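Local structure of amino acid amide racemase (Ochrobactrum anthropi, 6GIO) at residues Ala373-Arg378 with Gln418-Val423; Gly354-Ser359 with Ala393-Phe398; Arg104-Gly109 with Ala277-Gln282. The protein binds pyridoxal-5'-phosphate and belongs to the class-III aminotransferase family, here as an assembly of two chains. One frame throughout, in Å; residues are numbered along the deposited sequence.

How the interactions relate
Interactions 1 and 2 are layers of one small alpha/beta unit, whereas interaction 3 belongs to a different sheet, on the opposite side of the chain's centre. The helices of interaction 1 follow the strands of interaction 2 in the chain, so the two contacts alternate in sequence and touch in space: Ile375 CD1 packs on Leu357 CD1 at 3.6 Å, and Ile376 CD1 on Leu396 CD2 at 3.9 Å. Their centres lie about 12 Å apart. The centre of interaction 3 is about 34 Å from that of interaction 2 and about 43 Å from that of interaction 1. The side chain of Trp107 in interaction 3 is about 9 Å from a bound pyridoxal-5'-phosphate, and that of Val395 in interaction 2 about 13 Å from a bound pyridoxal-5'-phosphate.

Interaction 1. Residues Ala373-Arg378 with Gln418-Val423; sequences AKIIYR and QAIGDV
Arg378 reaches Asp422 by a chain whose CG stands anti to the backbone N (chi1 -174°) and which then bends at CD (chi2 61°), while CG of Asp422 lies anti to its own carbonyl carbon (chi1 -69°). The guanidinium presents its NE edge, and two nitrogens converge on a single oxygen: NE lies 2.9 Å from Asp422 OD2 on the anti side of the carboxylate, and NH2 adds a longer, more bent bond of 3.3 Å to Asp422 OD2 from above that plane. On the way out, Arg378 CG passes 3.8 Å from Ala419 CA, near which helices 369-382 and 406-424 come together; their short segments approach to 8.4 Å. Val423 packs beside Lys374, its CG2 set 3.4 Å from Lys374 O and close to Lys374 CB. Deeper, CG2 of Ile375 meets CG1 of Ile420 at 4.1 Å. The amine of Lys374 leads away to a salt bridge with Asp430, and NH1 of Arg378 bonds Gln381. The contact thus grades from a hydrocarbon interior to a charged border, where the buried carboxylate of Asp422 receives two N-H groups at one oxygen, an environment that would probably favour its ionised form.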
ATOM      1  N   ALA C 373      26.510  -1.980  13.534  1.00 28.36           N
ATOM      2  CA  ALA C 373      25.363  -1.975  14.476  1.00 30.66           C
ATOM      3  C   ALA C 373      25.676  -1.281  15.811  1.00 29.90           C
ATOM      4  O   ALA C 373      24.827  -0.600  16.359  1.00 26.84           O
ATOM      5  CB  ALA C 373      24.836  -3.396  14.729  1.00 28.96           C
ATOM      6  N   LYS C 374      26.901  -1.432  16.301  1.00 30.07           N
ATOM      7  CA  LYS C 374      27.317  -0.799  17.533  1.00 30.48           C
ATOM      8  C   LYS C 374      27.395   0.687  17.366  1.00 28.96           C
ATOM      9  O   LYS C 374      27.084   1.429  18.293  1.00 28.55           O
ATOM     10  CB  LYS C 374      28.689  -1.318  17.994  1.00 32.10           C
ATOM     11  CG  LYS C 374      28.611  -2.685  18.627  1.00 34.38           C
ATOM     12  CD  LYS C 374      29.969  -3.134  19.103  1.00 36.22           C
ATOM     13  CE  LYS C 374      29.870  -4.541  19.653  1.00 41.84           C
ATOM     14  NZ  LYS C 374      31.147  -4.968  20.290  1.00 46.07           N
ATOM     15  N   ILE C 375      27.842   1.142  16.201  1.00 25.62           N
ATOM     16  CA  ILE C 375      27.874   2.583  15.946  1.00 26.18           C
ATOM     17  C   ILE C 375      26.446   3.192  15.980  1.00 27.02           C
ATOM     18  O   ILE C 375      26.226   4.264  16.570  1.00 27.56           O
ATOM     19  CB  ILE C 375      28.592   2.893  14.618  1.00 26.76           C
ATOM     20  CG1 ILE C 375      30.084   2.525  14.750  1.00 27.06           C
ATOM     21  CG2 ILE C 375      28.423   4.354  14.246  1.00 26.39           C
ATOM     22  CD1 ILE C 375      30.809   2.445  13.434  1.00 27.20           C
ATOM     23  N   ILE C 376      25.474   2.519  15.364  1.00 27.69           N
ATOM     24  CA  ILE C 376      24.065   2.977  15.414  1.00 28.12           C
ATOM     25  C   ILE C 376      23.524   2.986  16.860  1.00 27.81           C
ATOM     26  O   ILE C 376      22.834   3.920  17.284  1.00 23.05           O
ATOM     27  CB  ILE C 376      23.119   2.047  14.613  1.00 27.96           C
ATOM     28  CG1 ILE C 376      23.575   1.860  13.166  1.00 33.11           C
ATOM     29  CG2 ILE C 376      21.716   2.593  14.629  1.00 28.57           C
ATOM     30  CD1 ILE C 376      23.631   3.115  12.353  1.00 37.76           C
ATOM     31  N   TYR C 377      23.797   1.905  17.587  1.00 28.68           N
ATOM     32  CA  TYR C 377      23.330   1.794  18.971  1.00 30.14           C
ATOM     33  C   TYR C 377      23.925   2.880  19.859  1.00 29.69           C
ATOM     34  O   TYR C 377      23.238   3.516  20.673  1.00 31.41           O
ATOM     35  CB  TYR C 377      23.698   0.442  19.540  1.00 33.94           C
ATOM     36  CG  TYR C 377      23.298   0.312  20.968  1.00 37.02           C
ATOM     37  CD1 TYR C 377      22.023  -0.089  21.303  1.00 39.07           C
ATOM     38  CD2 TYR C 377      24.200   0.578  21.989  1.00 40.25           C
ATOM     39  CE1 TYR C 377      21.640  -0.223  22.621  1.00 41.50           C
ATOM     40  CE2 TYR C 377      23.828   0.446  23.314  1.00 44.24           C
ATOM     41  CZ  TYR C 377      22.541   0.052  23.617  1.00 43.96           C
ATOM     42  OH  TYR C 377      22.167  -0.066  24.926  1.00 49.41           O
ATOM     43  N   ARG C 378      25.210   3.111  19.719  1.00 28.01           N
ATOM     44  CA  ARG C 378      25.820   4.176  20.489  1.00 28.01           C
ATOM     45  C   ARG C 378      25.320   5.550  20.039  1.00 27.87           C
ATOM     46  O   ARG C 378      25.160   6.455  20.872  1.00 29.15           O
ATOM     47  CB  ARG C 378      27.338   4.088  20.415  1.00 27.45           C
ATOM     48  CG  ARG C 378      28.091   5.074  21.291  1.00 28.75           C
ATOM     49  CD  ARG C 378      27.751   4.852  22.762  1.00 29.29           C
ATOM     50  NE  ARG C 378      28.492   5.759  23.626  1.00 31.12           N
ATOM     51  CZ  ARG C 378      28.177   6.000  24.903  1.00 31.14           C
ATOM     52  NH1 ARG C 378      27.117   5.419  25.460  1.00 31.45           N
ATOM     53  NH2 ARG C 378      28.895   6.847  25.603  1.00 31.95           N
ATOM     54  N   GLN C 418      31.649  10.764  18.099  1.00 29.88           N
ATOM     55  CA  GLN C 418      31.750  10.136  19.406  1.00 29.13           C
ATOM     56  C   GLN C 418      31.338   8.675  19.367  1.00 30.67           C
ATOM     57  O   GLN C 418      31.929   7.837  20.070  1.00 30.00           O
ATOM     58  CB  GLN C 418      30.891  10.904  20.416  1.00 31.73           C
ATOM     59  CG  GLN C 418      31.112  10.437  21.857  1.00 32.63           C
ATOM     60  CD  GLN C 418      32.495  10.796  22.372  1.00 34.83           C
ATOM     61  OE1 GLN C 418      33.196   9.981  22.964  1.00 39.92           O
ATOM     62  NE2 GLN C 418      32.896  12.012  22.117  1.00 35.99           N
ATOM     63  N   ALA C 419      30.315   8.356  18.563  1.00 28.38           N
ATOM     64  CA  ALA C 419      29.838   6.969  18.484  1.00 29.51           C
ATOM     65  C   ALA C 419      30.897   6.019  17.846  1.00 27.67           C
ATOM     66  O   ALA C 419      31.155   4.929  18.348  1.00 26.32           O
ATOM     67  CB  ALA C 419      28.490   6.880  17.755  1.00 28.69           C
ATOM     68  N   ILE C 420      31.500   6.454  16.743  1.00 28.35           N
ATOM     69  CA  ILE C 420      32.574   5.685  16.065  1.00 26.99           C
ATOM     70  C   ILE C 420      33.768   5.460  17.008  1.00 29.21           C
ATOM     71  O   ILE C 420      34.297   4.355  17.099  1.00 30.48           O
ATOM     72  CB  ILE C 420      33.062   6.410  14.803  1.00 23.99           C
ATOM     73  CG1 ILE C 420      31.949   6.427  13.756  1.00 26.17           C
ATOM     74  CG2 ILE C 420      34.259   5.696  14.230  1.00 24.51           C
ATOM     75  CD1 ILE C 420      32.210   7.255  12.522  1.00 26.90           C
ATOM     76  N   GLY C 421      34.174   6.524  17.700  1.00 29.74           N
ATOM     77  CA  GLY C 421      35.289   6.473  18.626  1.00 30.88           C
ATOM     78  C   GLY C 421      34.998   5.532  19.754  1.00 30.44           C
ATOM     79  O   GLY C 421      35.842   4.728  20.112  1.00 36.12           O
ATOM     80  N   ASP C 422      33.800   5.614  20.320  1.00 33.10           N
ATOM     81  CA  ASP C 422      33.457   4.775  21.487  1.00 34.11           C
ATOM     82  C   ASP C 422      33.426   3.312  21.076  1.00 35.18           C
ATOM     83  O   ASP C 422      33.789   2.443  21.847  1.00 34.81           O
ATOM     84  CB  ASP C 422      32.095   5.154  22.078  1.00 34.67           C
ATOM     85  CG  ASP C 422      32.097   6.523  22.764  1.00 33.19           C
ATOM     86  OD1 ASP C 422      33.166   7.084  22.998  1.00 36.44           O
ATOM     87  OD2 ASP C 422      31.017   7.038  23.088  1.00 35.25           O
ATOM     88  N   VAL C 423      32.961   3.032  19.859  1.00 33.24           N
ATOM     89  CA  VAL C 423      32.897   1.642  19.411  1.00 33.16           C
ATOM     90  C   VAL C 423      34.305   1.074  19.115  1.00 33.35           C
ATOM     91  O   VAL C 423      34.614  -0.073  19.493  1.00 38.54           O
ATOM     92  CB  VAL C 423      31.944   1.476  18.216  1.00 32.19           C
ATOM     93  CG1 VAL C 423      32.172   0.142  17.511  1.00 32.20           C
ATOM     94  CG2 VAL C 423      30.492   1.634  18.691  1.00 31.31           C
TER

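Interaction 2. Residues Gly354-Ser359 with Ala393-Phe398; sequences GVDLVS and ANVLEF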
ATOM      1  N   GLY C 354      25.836   8.762   2.444  1.00 20.43           N
ATOM      2  CA  GLY C 354      26.319   7.471   2.940  1.00 21.79           C
ATOM      3  C   GLY C 354      27.738   7.557   3.451  1.00 20.99           C
ATOM      4  O   GLY C 354      28.565   8.237   2.857  1.00 20.81           O
ATOM      5  N   VAL C 355      28.009   6.852   4.542  1.00 22.12           N
ATOM      6  CA  VAL C 355      29.362   6.710   5.061  1.00 23.85           C
ATOM      7  C   VAL C 355      29.824   5.252   5.068  1.00 22.81           C
ATOM      8  O   VAL C 355      29.363   4.451   5.870  1.00 23.97           O
ATOM      9  CB  VAL C 355      29.462   7.296   6.494  1.00 27.66           C
ATOM     10  CG1 VAL C 355      30.897   7.197   7.014  1.00 28.83           C
ATOM     11  CG2 VAL C 355      29.010   8.747   6.502  1.00 27.84           C
ATOM     12  N   ASP C 356      30.772   4.909   4.192  1.00 22.26           N
ATOM     13  CA  ASP C 356      31.186   3.529   3.994  1.00 21.54           C
ATOM     14  C   ASP C 356      32.271   3.104   5.025  1.00 23.20           C
ATOM     15  O   ASP C 356      33.389   3.637   5.026  1.00 24.04           O
ATOM     16  CB  ASP C 356      31.705   3.404   2.564  1.00 23.13           C
ATOM     17  CG  ASP C 356      31.846   1.991   2.140  1.00 23.90           C
ATOM     18  OD1 ASP C 356      32.439   1.211   2.914  1.00 24.62           O
ATOM     19  OD2 ASP C 356      31.305   1.660   1.068  1.00 22.04           O
ATOM     20  N   LEU C 357      31.936   2.199   5.930  1.00 22.27           N
ATOM     21  CA  LEU C 357      32.848   1.775   6.959  1.00 22.43           C
ATOM     22  C   LEU C 357      33.697   0.601   6.467  1.00 25.10           C
ATOM     23  O   LEU C 357      33.171  -0.364   5.899  1.00 24.77           O
ATOM     24  CB  LEU C 357      32.088   1.340   8.210  1.00 22.07           C
ATOM     25  CG  LEU C 357      31.101   2.354   8.744  1.00 21.58           C
ATOM     26  CD1 LEU C 357      30.416   1.818   9.960  1.00 20.36           C
ATOM     27  CD2 LEU C 357      31.796   3.664   9.081  1.00 22.57           C
ATOM     28  N   VAL C 358      35.003   0.706   6.664  1.00 25.45           N
ATOM     29  CA  VAL C 358      35.945  -0.301   6.156  1.00 26.05           C
ATOM     30  C   VAL C 358      36.873  -0.802   7.263  1.00 27.13           C
ATOM     31  O   VAL C 358      37.326  -0.029   8.086  1.00 26.47           O
ATOM     32  CB  VAL C 358      36.790   0.245   5.019  1.00 26.34           C
ATOM     33  CG1 VAL C 358      35.923   0.613   3.805  1.00 27.36           C
ATOM     34  CG2 VAL C 358      37.620   1.448   5.466  1.00 25.23           C
ATOM     35  N   SER C 359      37.156  -2.096   7.281  1.00 27.85           N
ATOM     36  CA  SER C 359      38.114  -2.646   8.241  1.00 29.92           C
ATOM     37  C   SER C 359      39.542  -2.415   7.777  1.00 29.41           C
ATOM     38  O   SER C 359      40.472  -2.574   8.566  1.00 28.84           O
ATOM     39  CB  SER C 359      37.858  -4.140   8.505  1.00 30.35           C
ATOM     40  OG  SER C 359      37.933  -4.916   7.322  1.00 32.76           O
ATOM     41  N   ALA C 393      26.324  -4.419   4.438  1.00 28.86           N
ATOM     42  CA  ALA C 393      25.854  -4.042   5.768  1.00 30.10           C
ATOM     43  C   ALA C 393      26.819  -3.106   6.543  1.00 30.61           C
ATOM     44  O   ALA C 393      26.979  -3.233   7.773  1.00 29.85           O
ATOM     45  CB  ALA C 393      25.582  -5.282   6.588  1.00 32.28           C
ATOM     46  N   ASN C 394      27.457  -2.194   5.814  1.00 27.19           N
ATOM     47  CA  ASN C 394      28.548  -1.389   6.351  1.00 26.30           C
ATOM     48  C   ASN C 394      28.483   0.112   5.975  1.00 24.97           C
ATOM     49  O   ASN C 394      29.443   0.832   6.197  1.00 24.48           O
ATOM     50  CB  ASN C 394      29.840  -1.968   5.823  1.00 25.03           C
ATOM     51  CG  ASN C 394      30.013  -1.693   4.358  1.00 25.85           C
ATOM     52  OD1 ASN C 394      29.133  -2.050   3.550  1.00 24.33           O
ATOM     53  ND2 ASN C 394      31.135  -1.051   3.995  1.00 22.38           N
ATOM     54  N   VAL C 395      27.392   0.572   5.353  1.00 25.50           N
ATOM     55  CA  VAL C 395      27.258   1.977   4.955  1.00 24.58           C
ATOM     56  C   VAL C 395      26.237   2.638   5.897  1.00 24.01           C
ATOM     57  O   VAL C 395      25.042   2.312   5.843  1.00 22.22           O
ATOM     58  CB  VAL C 395      26.751   2.150   3.489  1.00 25.00           C
ATOM     59  CG1 VAL C 395      26.809   3.611   3.092  1.00 25.69           C
ATOM     60  CG2 VAL C 395      27.559   1.365   2.493  1.00 24.55           C
ATOM     61  N   LEU C 396      26.705   3.561   6.753  1.00 23.51           N
ATOM     62  CA  LEU C 396      25.831   4.372   7.557  1.00 22.41           C
ATOM     63  C   LEU C 396      25.024   5.223   6.602  1.00 23.66           C
ATOM     64  O   LEU C 396      25.578   5.822   5.680  1.00 23.65           O
ATOM     65  CB  LEU C 396      26.615   5.266   8.513  1.00 23.35           C
ATOM     66  CG  LEU C 396      27.576   4.595   9.491  1.00 23.57           C
ATOM     67  CD1 LEU C 396      28.187   5.642  10.374  1.00 23.78           C
ATOM     68  CD2 LEU C 396      26.909   3.499  10.273  1.00 23.83           C
ATOM     69  N   GLU C 397      23.713   5.258   6.827  1.00 25.80           N
ATOM     70  CA  GLU C 397      22.778   6.052   6.020  1.00 27.11           C
ATOM     71  C   GLU C 397      22.274   7.287   6.793  1.00 25.08           C
ATOM     72  O   GLU C 397      21.826   7.172   7.958  1.00 24.50           O
ATOM     73  CB  GLU C 397      21.557   5.195   5.623  1.00 30.17           C
ATOM     74  CG  GLU C 397      20.457   6.027   4.980  1.00 33.28           C
ATOM     75  CD  GLU C 397      19.376   5.195   4.328  1.00 36.96           C
ATOM     76  OE1 GLU C 397      18.296   5.019   4.901  1.00 39.24           O
ATOM     77  OE2 GLU C 397      19.596   4.744   3.211  1.00 43.35           O
ATOM     78  N   PHE C 398      22.358   8.445   6.144  1.00 23.07           N
ATOM     79  CA  PHE C 398      21.841   9.710   6.685  1.00 22.33           C
ATOM     80  C   PHE C 398      20.872  10.302   5.672  1.00 23.74           C
ATOM     81  O   PHE C 398      21.268  10.743   4.565  1.00 23.52           O
ATOM     82  CB  PHE C 398      22.971  10.690   7.017  1.00 23.82           C
ATOM     83  CG  PHE C 398      23.943  10.152   8.041  1.00 23.94           C
ATOM     84  CD1 PHE C 398      23.587  10.047   9.366  1.00 25.93           C
ATOM     85  CD2 PHE C 398      25.174   9.697   7.662  1.00 25.08           C
ATOM     86  CE1 PHE C 398      24.457   9.502  10.320  1.00 26.01           C
ATOM     87  CE2 PHE C 398      26.052   9.160   8.606  1.00 27.34           C
ATOM     88  CZ  PHE C 398      25.699   9.063   9.940  1.00 25.20           C
TER
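Asn394 and Asp356 meet with their flat groups turned steeply, the amide and carboxylate planes 75° apart. The Asn394 amide sends ND2 to Leu357 O at 2.9 Å in a nearly straight bond (N-H...O 175°), with that oxygen lying in the amide plane; the same ND2 is 2.8 Å from Asp356 OD1. CG of Asn394 sits between its backbone N and carbonyl carbon (chi1 71°), and from there ND2 reaches Leu357 O. The other carboxylate oxygen, Asp356 OD2, forms salt bridges with Arg347 and Arg174. Leu357 and Leu396 pack against helix 369-382. They cross at about a right angle, CD1 of Leu357 touching CD2 of Leu396 at 3.9 Å. Val355 directs CG2 at the edge of the Phe398 ring, in its plane and 3.7 Å from CE2, while its CB rests 4.0 Å from CB of Leu396. The backbones are joined by a reciprocal pair of bonds between Val355 and Leu396 and by Leu357 N to Asn394 O. Gly354 lets the Val395 methyl CG1 come to 3.9 Å from its CA. This is antiparallel pairing between neighbouring strands, 352-357 and 395-398, with Asp356 and Val395 on one face and Val355 and Leu396 on the other, in the sheet of the smaller, C-terminal part of a class-III aminotransferase fold (fold-type I).

Interaction 3. Residues Arg104-Gly109 with Ala277-Gln282; sequences RRVWFG and AVVGPQ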
ATOM      1  N   ARG C 104       0.652  12.808 -20.684  1.00 26.26           N
ATOM      2  CA  ARG C 104       1.098  11.982 -19.567  1.00 25.75           C
ATOM      3  C   ARG C 104      -0.041  11.897 -18.545  1.00 24.03           C
ATOM      4  O   ARG C 104      -0.952  12.738 -18.530  1.00 25.29           O
ATOM      5  CB  ARG C 104       2.345  12.574 -18.902  1.00 25.70           C
ATOM      6  CG  ARG C 104       3.519  12.752 -19.855  1.00 27.80           C
ATOM      7  CD  ARG C 104       4.732  13.332 -19.159  1.00 29.03           C
ATOM      8  NE  ARG C 104       4.459  14.690 -18.729  1.00 28.59           N
ATOM      9  CZ  ARG C 104       4.985  15.285 -17.681  1.00 29.35           C
ATOM     10  NH1 ARG C 104       5.864  14.677 -16.909  1.00 32.97           N
ATOM     11  NH2 ARG C 104       4.629  16.517 -17.414  1.00 33.14           N
ATOM     12  N   ARG C 105      -0.016  10.866 -17.725  1.00 22.22           N
ATOM     13  CA  ARG C 105      -0.987  10.727 -16.639  1.00 22.40           C
ATOM     14  C   ARG C 105      -0.288  10.167 -15.396  1.00 22.45           C
ATOM     15  O   ARG C 105       0.856   9.644 -15.457  1.00 19.62           O
ATOM     16  CB  ARG C 105      -2.110   9.785 -17.028  1.00 22.14           C
ATOM     17  CG  ARG C 105      -2.844  10.137 -18.312  1.00 23.23           C
ATOM     18  CD  ARG C 105      -3.732  11.344 -18.121  1.00 24.46           C
ATOM     19  NE  ARG C 105      -4.574  11.655 -19.264  1.00 26.29           N
ATOM     20  CZ  ARG C 105      -4.232  12.415 -20.305  1.00 28.56           C
ATOM     21  NH1 ARG C 105      -3.033  12.946 -20.377  1.00 29.00           N
ATOM     22  NH2 ARG C 105      -5.114  12.648 -21.283  1.00 27.63           N
ATOM     23  N   VAL C 106      -1.041  10.242 -14.298  1.00 21.48           N
ATOM     24  CA  VAL C 106      -0.575   9.922 -12.963  1.00 19.92           C
ATOM     25  C   VAL C 106      -1.471   8.871 -12.317  1.00 19.76           C
ATOM     26  O   VAL C 106      -2.698   8.960 -12.356  1.00 22.38           O
ATOM     27  CB  VAL C 106      -0.626  11.155 -12.099  1.00 18.78           C
ATOM     28  CG1 VAL C 106       0.040  10.883 -10.750  1.00 18.49           C
ATOM     29  CG2 VAL C 106       0.050  12.287 -12.852  1.00 19.38           C
ATOM     30  N   TRP C 107      -0.852   7.857 -11.763  1.00 18.83           N
ATOM     31  CA  TRP C 107      -1.548   6.879 -10.953  1.00 19.00           C
ATOM     32  C   TRP C 107      -1.035   7.100  -9.580  1.00 17.46           C
ATOM     33  O   TRP C 107       0.113   7.371  -9.427  1.00 17.31           O
ATOM     34  CB  TRP C 107      -1.160   5.474 -11.436  1.00 19.94           C
ATOM     35  CG  TRP C 107      -1.534   4.304 -10.583  1.00 19.71           C
ATOM     36  CD1 TRP C 107      -2.612   3.513 -10.747  1.00 19.59           C
ATOM     37  CD2 TRP C 107      -0.767   3.736  -9.488  1.00 19.86           C
ATOM     38  NE1 TRP C 107      -2.600   2.507  -9.802  1.00 21.72           N
ATOM     39  CE2 TRP C 107      -1.470   2.610  -9.031  1.00 20.21           C
ATOM     40  CE3 TRP C 107       0.449   4.080  -8.850  1.00 20.82           C
ATOM     41  CZ2 TRP C 107      -1.011   1.803  -7.974  1.00 19.47           C
ATOM     42  CZ3 TRP C 107       0.894   3.263  -7.755  1.00 20.03           C
ATOM     43  CH2 TRP C 107       0.146   2.155  -7.347  1.00 19.16           C
ATOM     44  N   PHE C 108      -1.875   6.907  -8.579  1.00 19.07           N
ATOM     45  CA  PHE C 108      -1.466   6.978  -7.173  1.00 18.78           C
ATOM     46  C   PHE C 108      -1.527   5.660  -6.434  1.00 17.87           C
ATOM     47  O   PHE C 108      -2.413   4.841  -6.691  1.00 18.51           O
ATOM     48  CB  PHE C 108      -2.384   7.943  -6.435  1.00 20.35           C
ATOM     49  CG  PHE C 108      -2.138   9.379  -6.775  1.00 21.05           C
ATOM     50  CD1 PHE C 108      -0.944  10.005  -6.394  1.00 21.09           C
ATOM     51  CD2 PHE C 108      -3.082  10.106  -7.515  1.00 21.23           C
ATOM     52  CE1 PHE C 108      -0.694  11.326  -6.727  1.00 20.60           C
ATOM     53  CE2 PHE C 108      -2.853  11.441  -7.814  1.00 21.62           C
ATOM     54  CZ  PHE C 108      -1.655  12.052  -7.443  1.00 20.78           C
ATOM     55  N   GLY C 109      -0.639   5.488  -5.449  1.00 17.61           N
ATOM     56  CA  GLY C 109      -0.700   4.307  -4.591  1.00 17.17           C
ATOM     57  C   GLY C 109      -0.268   4.693  -3.208  1.00 17.43           C
ATOM     58  O   GLY C 109      -0.316   5.882  -2.854  1.00 17.89           O
ATOM     59  N   ALA C 277       3.395   7.507  -6.307  1.00 18.29           N
ATOM     60  CA  ALA C 277       2.853   7.859  -7.614  1.00 20.87           C
ATOM     61  C   ALA C 277       3.705   7.364  -8.745  1.00 21.00           C
ATOM     62  O   ALA C 277       4.906   7.196  -8.577  1.00 21.42           O
ATOM     63  CB  ALA C 277       2.637   9.345  -7.744  1.00 21.50           C
ATOM     64  N   VAL C 278       3.063   7.174  -9.901  1.00 20.58           N
ATOM     65  CA  VAL C 278       3.728   6.833 -11.142  1.00 20.75           C
ATOM     66  C   VAL C 278       3.317   7.866 -12.194  1.00 20.96           C
ATOM     67  O   VAL C 278       2.124   8.127 -12.439  1.00 19.42           O
ATOM     68  CB  VAL C 278       3.352   5.423 -11.635  1.00 20.65           C
ATOM     69  CG1 VAL C 278       4.009   5.106 -12.968  1.00 20.29           C
ATOM     70  CG2 VAL C 278       3.765   4.365 -10.619  1.00 22.62           C
ATOM     71  N   VAL C 279       4.303   8.491 -12.802  1.00 22.06           N
ATOM     72  CA  VAL C 279       4.034   9.485 -13.872  1.00 21.73           C
ATOM     73  C   VAL C 279       4.548   8.834 -15.120  1.00 21.40           C
ATOM     74  O   VAL C 279       5.670   8.361 -15.125  1.00 22.96           O
ATOM     75  CB  VAL C 279       4.768  10.830 -13.630  1.00 22.23           C
ATOM     76  CG1 VAL C 279       4.575  11.791 -14.790  1.00 22.22           C
ATOM     77  CG2 VAL C 279       4.235  11.462 -12.371  1.00 22.34           C
ATOM     78  N   GLY C 280       3.705   8.730 -16.138  1.00 20.96           N
ATOM     79  CA  GLY C 280       4.064   8.012 -17.320  1.00 21.06           C
ATOM     80  C   GLY C 280       3.356   8.563 -18.538  1.00 21.27           C
ATOM     81  O   GLY C 280       2.540   9.456 -18.407  1.00 22.69           O
ATOM     82  N   PRO C 281       3.702   8.063 -19.722  1.00 21.36           N
ATOM     83  CA  PRO C 281       3.056   8.589 -20.929  1.00 24.89           C
ATOM     84  C   PRO C 281       1.611   8.041 -20.997  1.00 25.65           C
ATOM     85  O   PRO C 281       1.338   6.970 -20.441  1.00 23.60           O
ATOM     86  CB  PRO C 281       3.922   8.061 -22.090  1.00 22.20           C
ATOM     87  CG  PRO C 281       4.844   7.062 -21.516  1.00 23.20           C
ATOM     88  CD  PRO C 281       4.684   7.005 -20.018  1.00 22.65           C
ATOM     89  N   GLN C 282       0.709   8.764 -21.661  1.00 26.66           N
ATOM     90  CA  GLN C 282      -0.717   8.384 -21.673  1.00 27.97           C
ATOM     91  C   GLN C 282      -0.995   7.013 -22.306  1.00 25.01           C
ATOM     92  O   GLN C 282      -1.805   6.225 -21.811  1.00 22.49           O
ATOM     93  CB  GLN C 282      -1.569   9.459 -22.359  1.00 30.94           C
ATOM     94  CG  GLN C 282      -3.041   9.095 -22.346  1.00 34.40           C
ATOM     95  CD  GLN C 282      -3.900  10.083 -23.063  1.00 43.33           C
ATOM     96  OE1 GLN C 282      -3.458  10.747 -24.018  1.00 49.80           O
ATOM     97  NE2 GLN C 282      -5.161  10.202 -22.610  1.00 47.25           N
TER
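Arg105 runs beside Gln282, the two side chains pointing the same way. From CB, the Arg105 chain turns at CG to swing CD around (chi2 -73°), and CG comes 4.2 Å from Gln282 CG. NE passes alongside the Gln282 amide, and CZ lies 3.6 Å from Gln282 CD, which sits over one face of the guanidinium, offset toward its rim, with the two planes 38° apart. At the tip NH1 bonds Arg104 O at 2.8 Å from above the carbonyl plane and also pairs with Glu103. NH2, which bonds a residue next to the segments, lies near Gln282 NE2 without bonding it; Gln282 NE2 bonds Asp286. Along the backbone, paired bonds join Arg105 with Gly280 and Trp107 with Val278. On the Trp107 face, CE3 is 3.8 Å from Val278 CG2, and NE1 bonds Val292 O; on the other, Phe108 CD1 meets Ala277 CB at 3.9 Å. Arg13, Ile15 and Ile18 of the second subunit pack on Arg105, Phe108 and Trp107 respectively, and the backbone of Val106 hydrogen-bonds that subunit. The antiparallel pair, with strand 104-109 outermost within the chain, belongs to the seven-stranded sheet characteristic of the large domain in fold-type I pyridoxal-phosphate enzymes.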